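Local coordinates for protein F420-dependent methylenetetrahydromethanopterin dehydrogenase (Methanopyrus kandleri, PDB 1QV9) that catalyses the reversible, coenzyme F420-dependent reduction of methenyl- to methylene-tetrahydromethanopterin, a step of methanogenesis from carbon dioxide, at residues D21-V33 and L262-S274. Sequence-based numbering, arbitrary orientation. Where two conformers were deposited one is given.
Sequences DMLLDERADREDV and LRTPHAPDGKVLS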
loop_
_atom_site.group_PDB
_atom_site.type_symbol
_atom_site.label_atom_id
_atom_site.label_comp_id
_atom_site.label_asym_id
_atom_site.label_seq_id
_atom_site.Cartn_x
_atom_site.Cartn_y
_atom_site.Cartn_z
ATOM N N ASP A 21 -29.117 -15.252 -2.532
ATOM C CA ASP A 21 -30.119 -15.458 -1.495
ATOM C C ASP A 21 -29.735 -14.805 -0.168
ATOM O O ASP A 21 -30.591 -14.255 0.540
ATOM C CB ASP A 21 -30.387 -16.958 -1.278
ATOM C CG ASP A 21 -29.101 -17.771 -1.048
ATOM O OD1 ASP A 21 -28.224 -17.747 -1.937
ATOM O OD2 ASP A 21 -28.968 -18.419 0.026
HETATM N N MSE A 22 -28.453 -14.839 0.177
HETATM C CA MSE A 22 -28.056 -14.275 1.453
HETATM C C MSE A 22 -28.160 -12.764 1.530
HETATM O O MSE A 22 -28.280 -12.202 2.626
HETATM C CB MSE A 22 -26.659 -14.764 1.826
HETATM C CG MSE A 22 -26.707 -16.258 2.000
HETATM SE SE MSE A 22 -25.068 -17.030 2.586
HETATM C CE MSE A 22 -24.107 -17.016 0.950
ATOM N N LEU A 23 -28.103 -12.095 0.386
ATOM C CA LEU A 23 -28.254 -10.641 0.369
ATOM C C LEU A 23 -29.656 -10.236 0.810
ATOM O O LEU A 23 -29.892 -9.058 1.128
ATOM C CB LEU A 23 -28.029 -10.097 -1.052
ATOM C CG LEU A 23 -26.615 -10.253 -1.607
ATOM C CD1 LEU A 23 -26.672 -9.941 -3.131
ATOM C CD2 LEU A 23 -25.643 -9.349 -0.878
ATOM N N LEU A 24 -30.576 -11.191 0.838
ATOM C CA LEU A 24 -31.965 -10.879 1.220
ATOM C C LEU A 24 -32.282 -11.091 2.727
ATOM O O LEU A 24 -33.339 -10.680 3.211
ATOM C CB LEU A 24 -32.916 -11.705 0.351
ATOM C CG LEU A 24 -32.597 -11.619 -1.148
ATOM C CD1 LEU A 24 -33.567 -12.462 -1.972
ATOM C CD2 LEU A 24 -32.643 -10.134 -1.572
ATOM N N ASP A 25 -31.381 -11.696 3.494
ATOM C CA ASP A 25 -31.690 -11.919 4.933
ATOM C C ASP A 25 -30.321 -12.048 5.603
ATOM O O ASP A 25 -29.951 -13.116 6.152
ATOM C CB ASP A 25 -32.498 -13.208 5.031
ATOM C CG ASP A 25 -32.996 -13.498 6.417
ATOM O OD1 ASP A 25 -33.030 -12.559 7.263
ATOM O OD2 ASP A 25 -33.380 -14.679 6.629
ATOM N N GLU A 26 -29.591 -10.930 5.585
ATOM C CA GLU A 26 -28.218 -10.930 6.019
ATOM C C GLU A 26 -27.902 -11.392 7.419
ATOM O O GLU A 26 -26.786 -11.852 7.677
ATOM C CB GLU A 26 -27.584 -9.559 5.756
ATOM C CG GLU A 26 -28.139 -8.409 6.629
ATOM C CD GLU A 26 -29.441 -7.799 6.111
ATOM O OE1 GLU A 26 -29.832 -6.747 6.663
ATOM O OE2 GLU A 26 -30.062 -8.330 5.171
ATOM N N ARG A 27 -28.862 -11.283 8.325
ATOM C CA ARG A 27 -28.638 -11.727 9.707
ATOM C C ARG A 27 -29.609 -12.863 10.075
ATOM O O ARG A 27 -29.708 -13.226 11.250
ATOM C CB ARG A 27 -28.809 -10.542 10.686
ATOM C CG ARG A 27 -27.704 -9.455 10.602
ATOM C CD ARG A 27 -28.084 -8.221 11.440
ATOM N NE ARG A 27 -29.494 -7.975 11.170
ATOM C CZ ARG A 27 -29.952 -7.311 10.119
ATOM N NH1 ARG A 27 -31.262 -7.208 9.949
ATOM N NH2 ARG A 27 -29.121 -6.686 9.282
ATOM N N ALA A 28 -30.320 -13.403 9.081
ATOM C CA ALA A 28 -31.264 -14.504 9.269
ATOM C C ALA A 28 -32.396 -14.177 10.239
ATOM O O ALA A 28 -33.031 -15.088 10.765
ATOM C CB ALA A 28 -30.529 -15.767 9.752
ATOM N N ASP A 29 -32.654 -12.896 10.455
ATOM C CA ASP A 29 -33.721 -12.497 11.366
ATOM C C ASP A 29 -34.965 -11.967 10.674
ATOM O O ASP A 29 -35.840 -11.398 11.323
ATOM C CB ASP A 29 -33.210 -11.479 12.408
ATOM C CG ASP A 29 -32.486 -10.307 11.783
ATOM O OD1 ASP A 29 -32.769 -10.010 10.611
ATOM O OD2 ASP A 29 -31.636 -9.678 12.466
ATOM N N ARG A 30 -35.073 -12.141 9.358
ATOM C CA ARG A 30 -36.278 -11.679 8.680
ATOM C C ARG A 30 -37.409 -12.662 8.927
ATOM O O ARG A 30 -37.284 -13.862 8.674
ATOM C CB ARG A 30 -36.098 -11.552 7.167
ATOM C CG ARG A 30 -35.571 -10.231 6.714
ATOM C CD ARG A 30 -35.486 -10.175 5.194
ATOM N NE ARG A 30 -36.747 -9.820 4.534
ATOM C CZ ARG A 30 -36.826 -9.424 3.267
ATOM N NH1 ARG A 30 -38.002 -9.093 2.727
ATOM N NH2 ARG A 30 -35.724 -9.360 2.514
ATOM N N GLU A 31 -38.530 -12.141 9.396
ATOM C CA GLU A 31 -39.677 -12.986 9.674
ATOM C C GLU A 31 -40.615 -13.117 8.482
ATOM O O GLU A 31 -41.584 -13.868 8.529
ATOM C CB GLU A 31 -40.460 -12.396 10.856
ATOM C CG GLU A 31 -39.581 -11.920 12.012
ATOM C CD GLU A 31 -40.383 -11.317 13.169
ATOM O OE1 GLU A 31 -40.616 -12.033 14.166
ATOM O OE2 GLU A 31 -40.787 -10.129 13.083
ATOM N N ASP A 32 -40.345 -12.386 7.407
ATOM C CA ASP A 32 -41.233 -12.413 6.250
ATOM C C ASP A 32 -40.806 -13.188 5.016
ATOM O O ASP A 32 -41.436 -13.054 3.979
ATOM C CB ASP A 32 -41.542 -10.990 5.804
ATOM C CG ASP A 32 -40.294 -10.257 5.323
ATOM O OD1 ASP A 32 -40.418 -9.401 4.428
ATOM O OD2 ASP A 32 -39.204 -10.540 5.867
ATOM N N VAL A 33 -39.742 -13.983 5.117
ATOM C CA VAL A 33 -39.288 -14.785 3.983
ATOM C C VAL A 33 -38.887 -16.188 4.424
ATOM O O VAL A 33 -38.542 -16.408 5.577
ATOM C CB VAL A 33 -38.038 -14.146 3.285
ATOM C CG1 VAL A 33 -38.390 -12.789 2.730
ATOM C CG2 VAL A 33 -36.863 -14.048 4.286
ATOM N N LEU A 262 -22.996 4.012 2.964
ATOM C CA LEU A 262 -24.389 3.621 2.900
ATOM C C LEU A 262 -24.595 2.202 3.430
ATOM O O LEU A 262 -23.862 1.252 3.041
ATOM C CB LEU A 262 -24.897 3.679 1.455
ATOM C CG LEU A 262 -26.344 3.248 1.223
ATOM C CD1 LEU A 262 -27.269 4.266 1.932
ATOM C CD2 LEU A 262 -26.649 3.279 -0.279
ATOM N N ARG A 263 -25.575 2.043 4.322
ATOM C CA ARG A 263 -25.944 0.724 4.814
ATOM C C ARG A 263 -27.465 0.619 4.698
ATOM O O ARG A 263 -28.189 1.557 5.070
ATOM C CB ARG A 263 -25.496 0.495 6.246
ATOM C CG ARG A 263 -24.016 0.692 6.455
ATOM C CD ARG A 263 -23.573 0.429 7.924
ATOM N NE ARG A 263 -22.186 0.861 8.023
ATOM C CZ ARG A 263 -21.112 0.115 7.757
ATOM N NH1 ARG A 263 -19.915 0.683 7.819
ATOM N NH2 ARG A 263 -21.224 -1.184 7.524
ATOM N N THR A 264 -27.950 -0.487 4.151
ATOM C CA THR A 264 -29.382 -0.699 3.935
ATOM C C THR A 264 -29.792 -2.070 4.451
ATOM O O THR A 264 -30.091 -2.985 3.681
ATOM C CB THR A 264 -29.784 -0.549 2.425
ATOM O OG1 THR A 264 -29.021 -1.466 1.595
ATOM C CG2 THR A 264 -29.555 0.874 1.967
ATOM N N PRO A 265 -29.805 -2.234 5.790
ATOM C CA PRO A 265 -30.177 -3.498 6.424
ATOM C C PRO A 265 -31.671 -3.727 6.449
ATOM O O PRO A 265 -32.460 -2.776 6.339
ATOM C CB PRO A 265 -29.633 -3.356 7.840
ATOM C CG PRO A 265 -29.900 -1.867 8.099
ATOM C CD PRO A 265 -29.476 -1.204 6.797
ATOM N N HIS A 266 -32.049 -4.994 6.563
ATOM C CA HIS A 266 -33.458 -5.365 6.678
ATOM C C HIS A 266 -33.912 -5.343 8.138
ATOM O O HIS A 266 -33.171 -5.739 9.026
ATOM C CB HIS A 266 -33.677 -6.790 6.149
ATOM C CG HIS A 266 -33.482 -6.915 4.677
ATOM N ND1 HIS A 266 -32.306 -7.392 4.134
ATOM C CD2 HIS A 266 -34.290 -6.617 3.637
ATOM C CE1 HIS A 266 -32.402 -7.387 2.816
ATOM N NE2 HIS A 266 -33.596 -6.922 2.486
ATOM N N ALA A 267 -35.136 -4.860 8.368
ATOM C CA ALA A 267 -35.740 -4.899 9.708
ATOM C C ALA A 267 -36.333 -6.321 9.788
ATOM O O ALA A 267 -36.411 -7.027 8.785
ATOM C CB ALA A 267 -36.870 -3.864 9.815
ATOM N N PRO A 268 -36.766 -6.761 10.984
ATOM C CA PRO A 268 -37.344 -8.103 11.141
ATOM C C PRO A 268 -38.584 -8.348 10.289
ATOM O O PRO A 268 -38.859 -9.485 9.887
ATOM C CB PRO A 268 -37.647 -8.172 12.635
ATOM C CG PRO A 268 -36.546 -7.350 13.212
ATOM C CD PRO A 268 -36.519 -6.146 12.298
ATOM N N ASP A 269 -39.337 -7.279 10.021
ATOM C CA ASP A 269 -40.536 -7.377 9.214
ATOM C C ASP A 269 -40.234 -7.257 7.723
ATOM O O ASP A 269 -41.127 -7.246 6.883
ATOM C CB ASP A 269 -41.574 -6.326 9.685
ATOM C CG ASP A 269 -41.274 -4.910 9.198
ATOM O OD1 ASP A 269 -40.160 -4.630 8.716
ATOM O OD2 ASP A 269 -42.179 -4.049 9.310
ATOM N N GLY A 270 -38.948 -7.168 7.390
ATOM C CA GLY A 270 -38.592 -7.095 5.994
ATOM C C GLY A 270 -38.301 -5.730 5.413
ATOM O O GLY A 270 -37.666 -5.615 4.356
ATOM N N LYS A 271 -38.750 -4.683 6.087
ATOM C CA LYS A 271 -38.527 -3.343 5.577
ATOM C C LYS A 271 -37.034 -3.041 5.419
ATOM O O LYS A 271 -36.241 -3.346 6.295
ATOM C CB LYS A 271 -39.155 -2.292 6.502
ATOM C CG LYS A 271 -39.046 -0.886 5.931
ATOM C CD LYS A 271 -39.890 0.109 6.713
ATOM C CE LYS A 271 -39.396 0.254 8.143
ATOM N NZ LYS A 271 -40.179 1.282 8.891
ATOM N N VAL A 272 -36.690 -2.432 4.298
ATOM C CA VAL A 272 -35.295 -2.068 4.022
ATOM C C VAL A 272 -35.067 -0.710 4.655
ATOM O O VAL A 272 -35.719 0.290 4.281
ATOM C CB VAL A 272 -35.014 -1.997 2.494
ATOM C CG1 VAL A 272 -33.575 -1.525 2.251
ATOM C CG2 VAL A 272 -35.224 -3.372 1.854
ATOM N N LEU A 273 -34.172 -0.672 5.627
ATOM C CA LEU A 273 -33.854 0.553 6.335
ATOM C C LEU A 273 -32.660 1.218 5.663
ATOM O O LEU A 273 -32.081 0.667 4.723
ATOM C CB LEU A 273 -33.528 0.240 7.798
ATOM C CG LEU A 273 -34.566 -0.618 8.541
ATOM C CD1 LEU A 273 -34.105 -0.903 9.962
ATOM C CD2 LEU A 273 -35.921 0.100 8.542
ATOM N N SER A 274 -32.287 2.402 6.134
ATOM C CA SER A 274 -31.153 3.075 5.528
ATOM C C SER A 274 -30.440 4.000 6.494
ATOM O O SER A 274 -31.055 4.570 7.406
ATOM C CB SER A 274 -31.622 3.848 4.287
ATOM O OG SER A 274 -30.545 4.514 3.670
#
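The His-266 ring is met at its edge by Glu-26 and over one face by Arg-30. Both Glu-26 oxygens use their syn lone pairs: OE1 takes the His-266 backbone N at 2.8 Å, and OE2 takes ND1 at 2.6 Å, in the plane of the ring. CG of Arg-30 lies beside the backbone N, anti to the carbonyl carbon (chi1 -88°), and a bend at chi3 lays the guanidinium on the imidazole, the planes 22° apart and the centres 4.3 Å apart. Its orientation is set by NH2, which donates to Leu-24 O, and by NE and NH1, which hold Asp-32 side-on. Asp-162 completes the cluster, hydrogen-bonded to His-266 NE2 and salt-bridged to Arg-30; the bonds at ND1 and NE2 probably fix the ring's rotation. Pro-268 is the second residue of the type I turn from Ala-267 to Gly-270; its carbonyl O receives Glu-31 N at 2.7 Å, nearly straight, and its CB lies 3.7 Å from Glu-31 OE2. Gly-270 packs its CA 3.3 Å from Asp-32 OD1. The contact thus ties the loop between helix 15-19 and strand 33-39 to the tail after helix 227-257, against helix 153-169, which supplies Asp-162 and Lys-169, the salt-bridge partner of Asp-32.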